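Local coordinates for protein arabinose metabolism transcriptional repressor (Bacillus subtilis, PDB 5D4S) that represses transcription of arabinose-metabolism genes, binding operator DNA through a winged helix-turn-helix domain of the GntR family, at residues Ala26-Glu31 with Arg65-Asp70; Glu30-Trp35 with Gly75-Val80; Gln45-Pro48 with Glu52-Gln55. All blocks are in the same frame, centred on the assembly; numbering follows the deposited sequence.

Interaction 1: Ala26-Glu31 with Arg65-Asp70. With nucleotides of chain C.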
loop_
_atom_site.group_PDB
_atom_site.type_symbol
_atom_site.label_atom_id
_atom_site.label_comp_id
_atom_site.label_asym_id
_atom_site.label_seq_id
_atom_site.Cartn_x
_atom_site.Cartn_y
_atom_site.Cartn_z
ATOM N N ALA B 26 7.832 4.239 4.804
ATOM C CA ALA B 26 7.443 4.274 6.210
ATOM C C ALA B 26 7.727 5.645 6.837
ATOM O O ALA B 26 6.946 6.135 7.656
ATOM C CB ALA B 26 8.171 3.165 6.999
ATOM N N GLN B 27 8.850 6.253 6.466
ATOM C CA GLN B 27 9.172 7.587 6.964
ATOM C C GLN B 27 8.152 8.606 6.441
ATOM O O GLN B 27 7.719 9.499 7.176
ATOM C CB GLN B 27 10.585 7.990 6.554
ATOM C CG GLN B 27 11.642 7.061 7.118
ATOM C CD GLN B 27 13.039 7.430 6.668
ATOM O OE1 GLN B 27 13.439 8.593 6.738
ATOM N NE2 GLN B 27 13.799 6.436 6.217
ATOM N N VAL B 28 7.764 8.461 5.179
ATOM C CA VAL B 28 6.780 9.377 4.606
ATOM C C VAL B 28 5.448 9.192 5.327
ATOM O O VAL B 28 4.805 10.174 5.694
ATOM C CB VAL B 28 6.618 9.165 3.111
ATOM C CG1 VAL B 28 5.430 9.956 2.596
ATOM C CG2 VAL B 28 7.886 9.599 2.395
ATOM N N LYS B 29 5.056 7.938 5.561
ATOM C CA LYS B 29 3.868 7.639 6.375
ATOM C C LYS B 29 3.914 8.316 7.746
ATOM O O LYS B 29 2.917 8.877 8.198
ATOM C CB LYS B 29 3.708 6.123 6.580
ATOM C CG LYS B 29 3.118 5.406 5.402
ATOM C CD LYS B 29 3.183 3.875 5.519
ATOM C CE LYS B 29 2.370 3.359 6.694
ATOM N NZ LYS B 29 2.431 1.864 6.770
ATOM N N GLU B 30 5.057 8.221 8.417
ATOM C CA GLU B 30 5.218 8.816 9.736
ATOM C C GLU B 30 5.061 10.337 9.688
ATOM O O GLU B 30 4.406 10.922 10.548
ATOM C CB GLU B 30 6.575 8.456 10.343
ATOM C CG GLU B 30 6.503 7.294 11.318
ATOM C CD GLU B 30 7.819 7.039 12.038
ATOM O OE1 GLU B 30 8.719 7.906 11.974
ATOM O OE2 GLU B 30 7.945 5.970 12.672
ATOM N N GLU B 31 5.659 10.973 8.685
ATOM C CA GLU B 31 5.567 12.430 8.591
ATOM C C GLU B 31 4.119 12.850 8.293
ATOM O O GLU B 31 3.538 13.677 8.994
ATOM C CB GLU B 31 6.533 12.954 7.524
ATOM C CG GLU B 31 6.522 14.471 7.343
ATOM C CD GLU B 31 7.329 15.196 8.399
ATOM O OE1 GLU B 31 7.987 14.514 9.212
ATOM O OE2 GLU B 31 7.308 16.448 8.414
ATOM N N ARG B 65 2.771 6.820 -3.176
ATOM C CA ARG B 65 1.517 6.089 -3.304
ATOM C C ARG B 65 1.462 4.914 -2.342
ATOM O O ARG B 65 0.403 4.580 -1.829
ATOM C CB ARG B 65 1.307 5.619 -4.749
ATOM C CG ARG B 65 0.788 6.786 -5.665
ATOM C CD ARG B 65 0.372 6.266 -7.030
ATOM N NE ARG B 65 -0.720 5.318 -6.867
ATOM C CZ ARG B 65 -1.985 5.677 -6.677
ATOM N NH1 ARG B 65 -2.318 6.965 -6.669
ATOM N NH2 ARG B 65 -2.912 4.751 -6.503
ATOM N N LYS B 66 2.596 4.279 -2.102
ATOM C CA LYS B 66 2.648 3.239 -1.085
ATOM C C LYS B 66 2.318 3.839 0.293
ATOM O O LYS B 66 1.474 3.301 1.022
ATOM C CB LYS B 66 4.021 2.570 -1.110
ATOM C CG LYS B 66 4.372 1.687 0.110
ATOM C CD LYS B 66 3.464 0.486 0.219
ATOM C CE LYS B 66 4.152 -0.611 1.048
ATOM N NZ LYS B 66 3.182 -1.580 1.572
ATOM N N ALA B 67 2.955 4.957 0.646
ATOM C CA ALA B 67 2.665 5.588 1.939
ATOM C C ALA B 67 1.193 5.962 2.111
ATOM O O ALA B 67 0.536 5.659 3.134
ATOM C CB ALA B 67 3.534 6.835 2.127
ATOM N N ILE B 68 0.681 6.651 1.107
ATOM C CA ILE B 68 -0.687 7.119 1.164
ATOM C C ILE B 68 -1.645 5.942 1.163
ATOM O O ILE B 68 -2.624 5.934 1.905
ATOM C CB ILE B 68 -0.983 8.076 0.003
ATOM C CG1 ILE B 68 -0.311 9.426 0.287
ATOM C CG2 ILE B 68 -2.492 8.241 -0.184
ATOM C CD1 ILE B 68 -0.383 10.412 -0.869
ATOM N N GLY B 69 -1.340 4.925 0.369
ATOM C CA GLY B 69 -2.180 3.744 0.292
ATOM C C GLY B 69 -2.286 3.055 1.640
ATOM O O GLY B 69 -3.373 2.639 2.048
ATOM N N ASP B 70 -1.165 2.943 2.349
ATOM C CA ASP B 70 -1.227 2.361 3.682
ATOM C C ASP B 70 -2.098 3.220 4.592
ATOM O O ASP B 70 -2.900 2.698 5.372
ATOM C CB ASP B 70 0.163 2.230 4.308
ATOM C CG ASP B 70 0.989 1.112 3.706
ATOM O OD1 ASP B 70 0.554 0.483 2.710
ATOM O OD2 ASP B 70 2.093 0.865 4.252
ATOM P P DG C 9 -6.227 7.321 -6.032
ATOM O OP1 DG C 9 -7.378 6.882 -5.220
ATOM O OP2 DG C 9 -4.852 7.149 -5.514
ATOM O "O5'" DG C 9 -6.348 6.672 -7.468
ATOM C "C5'" DG C 9 -7.637 6.549 -8.055
ATOM C "C4'" DG C 9 -7.621 5.518 -9.136
ATOM O "O4'" DG C 9 -6.889 6.040 -10.283
ATOM C "C3'" DG C 9 -6.933 4.216 -8.718
ATOM O "O3'" DG C 9 -7.731 3.115 -9.140
ATOM C "C2'" DG C 9 -5.576 4.279 -9.416
ATOM C "C1'" DG C 9 -5.836 5.167 -10.630
ATOM N N9 DG C 9 -4.671 5.982 -11.015
ATOM C C8 DG C 9 -3.965 6.866 -10.227
ATOM N N7 DG C 9 -2.976 7.454 -10.860
ATOM C C5 DG C 9 -3.039 6.927 -12.146
ATOM C C6 DG C 9 -2.224 7.175 -13.288
ATOM O O6 DG C 9 -1.259 7.940 -13.400
ATOM N N1 DG C 9 -2.637 6.426 -14.387
ATOM C C2 DG C 9 -3.704 5.553 -14.381
ATOM N N2 DG C 9 -3.962 4.916 -15.524
ATOM N N3 DG C 9 -4.471 5.321 -13.331
ATOM C C4 DG C 9 -4.077 6.026 -12.250
ATOM P P DT C 10 -7.249 1.605 -8.906
ATOM O OP1 DT C 10 -8.483 0.820 -8.801
ATOM O OP2 DT C 10 -6.229 1.564 -7.830
ATOM O "O5'" DT C 10 -6.528 1.262 -10.278
ATOM C "C5'" DT C 10 -7.311 1.267 -11.494
ATOM C "C4'" DT C 10 -6.451 0.872 -12.671
ATOM O "O4'" DT C 10 -5.419 1.866 -12.869
ATOM C "C3'" DT C 10 -5.722 -0.468 -12.502
ATOM O "O3'" DT C 10 -6.002 -1.257 -13.623
ATOM C "C2'" DT C 10 -4.232 -0.076 -12.425
ATOM C "C1'" DT C 10 -4.225 1.222 -13.223
ATOM N N1 DT C 10 -3.086 2.159 -12.917
ATOM C C2 DT C 10 -2.253 2.547 -13.932
ATOM O O2 DT C 10 -2.370 2.157 -15.069
ATOM N N3 DT C 10 -1.269 3.418 -13.568
ATOM C C4 DT C 10 -1.039 3.941 -12.328
ATOM O O4 DT C 10 -0.111 4.724 -12.107
ATOM C C5 DT C 10 -1.940 3.495 -11.301
ATOM C C7 DT C 10 -1.771 3.984 -9.896
ATOM C C6 DT C 10 -2.918 2.645 -11.642
#

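Interaction 2: Glu30-Trp35 with Gly75-Val80. With nucleotides of chain C.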
loop_
_atom_site.group_PDB
_atom_site.type_symbol
_atom_site.label_atom_id
_atom_site.label_comp_id
_atom_site.label_asym_id
_atom_site.label_seq_id
_atom_site.Cartn_x
_atom_site.Cartn_y
_atom_site.Cartn_z
ATOM N N GLU B 30 5.057 8.221 8.417
ATOM C CA GLU B 30 5.218 8.816 9.736
ATOM C C GLU B 30 5.061 10.337 9.688
ATOM O O GLU B 30 4.406 10.922 10.548
ATOM C CB GLU B 30 6.575 8.456 10.343
ATOM C CG GLU B 30 6.503 7.294 11.318
ATOM C CD GLU B 30 7.819 7.039 12.038
ATOM O OE1 GLU B 30 8.719 7.906 11.974
ATOM O OE2 GLU B 30 7.945 5.970 12.672
ATOM N N GLU B 31 5.659 10.973 8.685
ATOM C CA GLU B 31 5.567 12.430 8.591
ATOM C C GLU B 31 4.119 12.850 8.293
ATOM O O GLU B 31 3.538 13.677 8.994
ATOM C CB GLU B 31 6.533 12.954 7.524
ATOM C CG GLU B 31 6.522 14.471 7.343
ATOM C CD GLU B 31 7.329 15.196 8.399
ATOM O OE1 GLU B 31 7.987 14.514 9.212
ATOM O OE2 GLU B 31 7.308 16.448 8.414
ATOM N N ILE B 32 3.523 12.251 7.270
ATOM C CA ILE B 32 2.158 12.603 6.912
ATOM C C ILE B 32 1.230 12.370 8.099
ATOM O O ILE B 32 0.390 13.215 8.411
ATOM C CB ILE B 32 1.675 11.821 5.689
ATOM C CG1 ILE B 32 2.472 12.263 4.453
ATOM C CG2 ILE B 32 0.197 12.096 5.433
ATOM C CD1 ILE B 32 2.065 11.539 3.142
ATOM N N SER B 33 1.414 11.264 8.813
ATOM C CA SER B 33 0.529 11.010 9.936
ATOM C C SER B 33 0.846 11.970 11.079
ATOM O O SER B 33 -0.017 12.240 11.913
ATOM C CB SER B 33 0.614 9.556 10.394
ATOM O OG SER B 33 1.944 9.093 10.345
ATOM N N SER B 34 2.069 12.508 11.104
ATOM C CA SER B 34 2.433 13.487 12.127
ATOM C C SER B 34 1.784 14.834 11.820
ATOM O O SER B 34 1.563 15.623 12.722
ATOM C CB SER B 34 3.951 13.663 12.238
ATOM O OG SER B 34 4.424 14.551 11.228
ATOM N N TRP B 35 1.489 15.095 10.547
ATOM C CA TRP B 35 0.741 16.302 10.169
ATOM C C TRP B 35 -0.692 16.230 10.685
ATOM O O TRP B 35 -1.203 17.168 11.284
ATOM C CB TRP B 35 0.727 16.483 8.659
ATOM C CG TRP B 35 2.070 16.669 8.047
ATOM C CD1 TRP B 35 3.231 17.030 8.681
ATOM C CD2 TRP B 35 2.392 16.511 6.672
ATOM N NE1 TRP B 35 4.261 17.096 7.770
ATOM C CE2 TRP B 35 3.767 16.787 6.526
ATOM C CE3 TRP B 35 1.643 16.166 5.534
ATOM C CZ2 TRP B 35 4.416 16.717 5.298
ATOM C CZ3 TRP B 35 2.284 16.098 4.316
ATOM C CH2 TRP B 35 3.661 16.366 4.206
ATOM N N GLY B 75 -7.471 4.168 7.415
ATOM C CA GLY B 75 -8.618 5.030 7.642
ATOM C C GLY B 75 -8.222 6.423 8.090
ATOM O O GLY B 75 -9.047 7.171 8.607
ATOM N N LEU B 76 -6.955 6.771 7.888
ATOM C CA LEU B 76 -6.440 8.088 8.247
ATOM C C LEU B 76 -6.668 9.106 7.124
ATOM O O LEU B 76 -6.820 10.301 7.377
ATOM C CB LEU B 76 -4.951 7.997 8.571
ATOM C CG LEU B 76 -4.421 8.801 9.758
ATOM C CD1 LEU B 76 -5.102 8.393 11.057
ATOM C CD2 LEU B 76 -2.914 8.630 9.876
ATOM N N LEU B 77 -6.673 8.624 5.884
ATOM C CA LEU B 77 -6.862 9.468 4.702
ATOM C C LEU B 77 -7.870 8.844 3.755
ATOM O O LEU B 77 -8.114 7.642 3.814
ATOM C CB LEU B 77 -5.556 9.659 3.934
ATOM C CG LEU B 77 -4.276 10.177 4.579
ATOM C CD1 LEU B 77 -3.153 10.000 3.579
ATOM C CD2 LEU B 77 -4.441 11.640 4.939
ATOM N N TYR B 78 -8.427 9.649 2.857
ATOM C CA TYR B 78 -9.227 9.099 1.761
ATOM C C TYR B 78 -8.930 9.844 0.466
ATOM O O TYR B 78 -8.548 11.008 0.492
ATOM C CB TYR B 78 -10.730 9.142 2.074
ATOM C CG TYR B 78 -11.346 10.521 2.185
ATOM C CD1 TYR B 78 -11.389 11.185 3.401
ATOM C CD2 TYR B 78 -11.923 11.143 1.080
ATOM C CE1 TYR B 78 -11.963 12.441 3.516
ATOM C CE2 TYR B 78 -12.505 12.401 1.189
ATOM C CZ TYR B 78 -12.522 13.039 2.409
ATOM O OH TYR B 78 -13.092 14.287 2.535
ATOM N N SER B 79 -9.090 9.156 -0.662
ATOM C CA SER B 79 -8.719 9.709 -1.955
ATOM C C SER B 79 -9.915 9.807 -2.885
ATOM O O SER B 79 -10.812 8.971 -2.844
ATOM C CB SER B 79 -7.630 8.860 -2.608
ATOM O OG SER B 79 -6.400 8.965 -1.916
ATOM N N VAL B 80 -9.917 10.847 -3.710
ATOM C CA VAL B 80 -10.876 11.017 -4.801
ATOM C C VAL B 80 -10.059 11.209 -6.063
ATOM O O VAL B 80 -9.263 12.155 -6.134
ATOM C CB VAL B 80 -11.795 12.245 -4.603
ATOM C CG1 VAL B 80 -12.795 12.343 -5.744
ATOM C CG2 VAL B 80 -12.513 12.182 -3.266
ATOM P P DT C 8 -3.366 13.961 -6.104
ATOM O OP1 DT C 8 -3.618 14.255 -4.677
ATOM O OP2 DT C 8 -1.993 14.060 -6.680
ATOM O "O5'" DT C 8 -4.087 12.592 -6.490
ATOM C "C5'" DT C 8 -5.439 12.391 -6.075
ATOM C "C4'" DT C 8 -6.071 11.195 -6.759
ATOM O "O4'" DT C 8 -5.927 11.325 -8.200
ATOM C "C3'" DT C 8 -5.471 9.829 -6.390
ATOM O "O3'" DT C 8 -6.518 8.880 -6.290
ATOM C "C2'" DT C 8 -4.566 9.534 -7.579
ATOM C "C1'" DT C 8 -5.376 10.145 -8.715
ATOM N N1 DT C 8 -4.570 10.467 -9.924
ATOM C C2 DT C 8 -5.009 10.016 -11.142
ATOM O O2 DT C 8 -6.045 9.404 -11.292
ATOM N N3 DT C 8 -4.210 10.336 -12.185
ATOM C C4 DT C 8 -3.025 11.024 -12.148
ATOM O O4 DT C 8 -2.377 11.257 -13.168
ATOM C C5 DT C 8 -2.605 11.452 -10.837
ATOM C C7 DT C 8 -1.317 12.203 -10.665
ATOM C C6 DT C 8 -3.392 11.153 -9.796
#

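Interaction 3: Gln45-Pro48 with Glu52-Gln55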
loop_
_atom_site.group_PDB
_atom_site.type_symbol
_atom_site.label_atom_id
_atom_site.label_comp_id
_atom_site.label_asym_id
_atom_site.label_seq_id
_atom_site.Cartn_x
_atom_site.Cartn_y
_atom_site.Cartn_z
ATOM N N GLN B 45 -9.756 18.169 4.883
ATOM C CA GLN B 45 -8.798 19.078 4.262
ATOM C C GLN B 45 -7.858 18.282 3.375
ATOM O O GLN B 45 -7.505 17.133 3.680
ATOM C CB GLN B 45 -7.995 19.860 5.303
ATOM C CG GLN B 45 -8.791 20.869 6.100
ATOM C CD GLN B 45 -7.905 21.699 7.009
ATOM O OE1 GLN B 45 -6.729 21.386 7.200
ATOM N NE2 GLN B 45 -8.463 22.766 7.569
ATOM N N LYS B 46 -7.444 18.900 2.280
ATOM C CA LYS B 46 -6.632 18.220 1.280
ATOM C C LYS B 46 -5.165 18.252 1.673
ATOM O O LYS B 46 -4.665 19.290 2.122
ATOM C CB LYS B 46 -6.841 18.888 -0.082
ATOM C CG LYS B 46 -6.116 18.251 -1.240
ATOM C CD LYS B 46 -6.211 19.156 -2.470
ATOM C CE LYS B 46 -5.203 18.755 -3.540
ATOM N NZ LYS B 46 -3.795 19.071 -3.167
ATOM N N ILE B 47 -4.480 17.121 1.531
ATOM C CA ILE B 47 -3.037 17.088 1.700
ATOM C C ILE B 47 -2.418 17.468 0.364
ATOM O O ILE B 47 -3.133 17.528 -0.639
ATOM C CB ILE B 47 -2.529 15.698 2.163
ATOM C CG1 ILE B 47 -2.701 14.645 1.059
ATOM C CG2 ILE B 47 -3.218 15.275 3.451
ATOM C CD1 ILE B 47 -1.977 13.346 1.373
ATOM N N PRO B 48 -1.095 17.729 0.329
ATOM C CA PRO B 48 -0.474 18.050 -0.959
ATOM C C PRO B 48 -0.665 16.964 -2.004
ATOM O O PRO B 48 -0.864 15.803 -1.652
ATOM C CB PRO B 48 1.005 18.189 -0.611
ATOM C CG PRO B 48 1.020 18.567 0.816
ATOM C CD PRO B 48 -0.117 17.818 1.433
ATOM N N GLU B 52 3.648 17.111 -5.507
ATOM C CA GLU B 52 4.180 17.981 -4.465
ATOM C C GLU B 52 4.893 17.129 -3.420
ATOM O O GLU B 52 5.981 17.477 -2.966
ATOM C CB GLU B 52 3.073 18.808 -3.826
ATOM C CG GLU B 52 2.558 19.902 -4.766
ATOM C CD GLU B 52 1.359 20.624 -4.234
ATOM O OE1 GLU B 52 0.683 20.080 -3.337
ATOM O OE2 GLU B 52 1.098 21.748 -4.704
ATOM N N LEU B 53 4.279 16.013 -3.049
ATOM C CA LEU B 53 4.883 15.117 -2.060
ATOM C C LEU B 53 6.177 14.488 -2.584
ATOM O O LEU B 53 7.155 14.360 -1.838
ATOM C CB LEU B 53 3.892 14.031 -1.638
ATOM C CG LEU B 53 2.700 14.574 -0.844
ATOM C CD1 LEU B 53 1.672 13.493 -0.584
ATOM C CD2 LEU B 53 3.149 15.217 0.461
ATOM N N MET B 54 6.179 14.099 -3.858
ATOM C CA MET B 54 7.376 13.563 -4.515
ATOM C C MET B 54 8.530 14.533 -4.399
ATOM O O MET B 54 9.644 14.165 -4.015
ATOM C CB MET B 54 7.121 13.291 -5.997
ATOM C CG MET B 54 6.166 12.175 -6.283
ATOM S SD MET B 54 5.737 12.186 -8.031
ATOM C CE MET B 54 7.357 12.016 -8.755
ATOM N N GLN B 55 8.256 15.784 -4.757
ATOM C CA GLN B 55 9.306 16.795 -4.749
ATOM C C GLN B 55 9.720 17.178 -3.335
ATOM O O GLN B 55 10.881 17.489 -3.077
ATOM C CB GLN B 55 8.850 18.030 -5.531
ATOM C CG GLN B 55 8.730 17.767 -7.026
ATOM C CD GLN B 55 7.738 18.690 -7.721
ATOM O OE1 GLN B 55 7.216 19.631 -7.119
ATOM N NE2 GLN B 55 7.477 18.424 -8.999
#

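Interaction 1: Ala26-Glu31 with Arg65-Asp70
Lys29 lies across Ala67 and ends on Asp70, joining the first helix of the winged helix-turn-helix domain to its recognition helix. The two helical segments cross at -51°, their axes approaching to 8.4 Å, and the closeness rests on Ala67, whose methyl points at helix 24-35. Starting from CB, the lysine chain first sets CG anti to its own carbonyl carbon (chi1 -79°), where it packs on Ala67: CG lies 3.4 Å from Ala67 O and 3.6 Å from Ala67 CB. CD moves on to Asp70, next to both CB and OD2, and a bend at chi3 keeps CE against the aspartate CB instead of letting the chain run straight on. Lys29 NZ then closes a salt bridge of 2.7 Å with Asp70 OD2, met on the anti side and 15° out of the carboxylate plane. The other oxygen, Asp70 OD1, faces Lys66 NZ at 3.5 Å, so one carboxylate is shared by two ammonium groups and probably eases the repulsion between them. On the more buried side, Val28 CG1 touches Ala67 CB at 3.7 Å. Arg65 turns instead to the operator: its NH1 donates to OP2 of DG9 of chain C over 2.8 Å, NH2 adds a weak bond to the same oxygen, and the thymine methyl C7 of DT10 of chain C lies over one guanidinium face. Glu50 of helix 50-57 forms a salt bridge with the same NH1. Val28 also reaches Phe57 of helix 50-57 and Ile64, while Ile68 meets Leu53, so helices 24-35, 50-57 and 61-74 pack together here.

Interaction 2: Glu30-Trp35 with Gly75-Val80
Ser33 and Leu76 meet through carbon: CB of the serine lies 3.7 Å from Leu76 CD2, with the serine hydroxyl turned elsewhere. That hydroxyl sits between the backbone N and the carbonyl carbon (chi1 39°), a rotation that returns it to its own helix, where OG hydrogen-bonds to Lys29 O. Leu76 has a first torsion well away from a staggered value (chi1 -139°), which carries CD2 over to the serine. Beside this pair, Ile32 CG2 and Leu77 CD1 make a looser apolar contact of 4.4 Å. No hydrogen bond joins the two segments, and their contact is made by side-chain carbon atoms. The end of helix 24-35 is stabilised from within. Ser34 OG donates to Glu31 O over 2.6 Å, in the carbonyl plane and on a lone pair, while the same oxygen accepts from Trp35 N. The indole lies with one face over Glu31 O and Ile32 CA, and its NE1 bonds to Glu31 OE2 at 3.2 Å, from above the carboxylate plane. Gly75 ends helix 61-74 in a Schellman motif; its positive phi of 86° would press a CB against the preceding carbonyl. Beyond it the chain enters the wing, where Ser79 CB lies 3.8 Å from O3' of DT8 of chain C and Val80 O is 3.4 Å from C4' of the same nucleotide. Strand 77-80 pairs antiparallel with strand 84-87, Tyr78 bonding to Phe86 through the backbone. Leu71 of helix 61-74 touches Ile32, Leu76 and Leu77, so that helix fills the corner between helix 24-35 and the wing.

Interaction 3: Gln45-Pro48 with Glu52-Gln55
The backbone of Gln45-Pro48 runs extended, and it comes nearest helix 50-57 where the CA atoms of Pro48 and Glu52 are 5.8 Å apart. This is the lead-in to the helix-turn-helix of the GntR-type winged domain, with helix 50-57 as its first helix. Leu53 carries the apolar part: CD2 rests against the proline ring, 3.8 Å from Pro48 CB, and CD1 lies 3.6 Å from Pro48 O and 4.1 Å from Ile47 CD1. Both neighbours cross the leucine at about a right angle, and its CG, anti to the carbonyl carbon (chi1 -68°), brings the branch to the loop. Cutting Leu53 back to an alanine would probably take from Pro48 and Ile47 the leucine methyls they pack on and open a gap toward Ile64, Ile68 and Trp35, which also touch the leucine. Glu52 brings its carboxylate to the CA-CB edge of the proline: OE1 is 3.3 Å from Pro48 CB and accepts a hydrogen bond from Thr49 N near the start of the helix. Lys46 reaches toward this charge without forming a salt bridge; its NZ instead bonds to Ile47 O at 3.0 Å, tilted 22° from the carbonyl plane.

Overall arrangement
All three contacts line one small hydrophobic core within the winged domain. Ile68, on the recognition helix of interaction 1, unites them: its CG2 is 4.2 Å from Leu77 CD1 of interaction 2, and its CD1 is 3.7 Å from Leu53 CD1 of interaction 3. Interactions 1 and 2 both use helix 24-35, one against helix 61-74 and the other against the wing that follows it, while Trp35 at that helix's end meets Pro48 and Leu53. Each contact mixes buried and partly exposed residues. Interaction 1 alone has a salt bridge across its segments, on its less buried flank; the others rest mainly on apolar packing, with the Glu52 carboxylate at the rim of interaction 3. Interactions 1 and 2 also touch operator DNA.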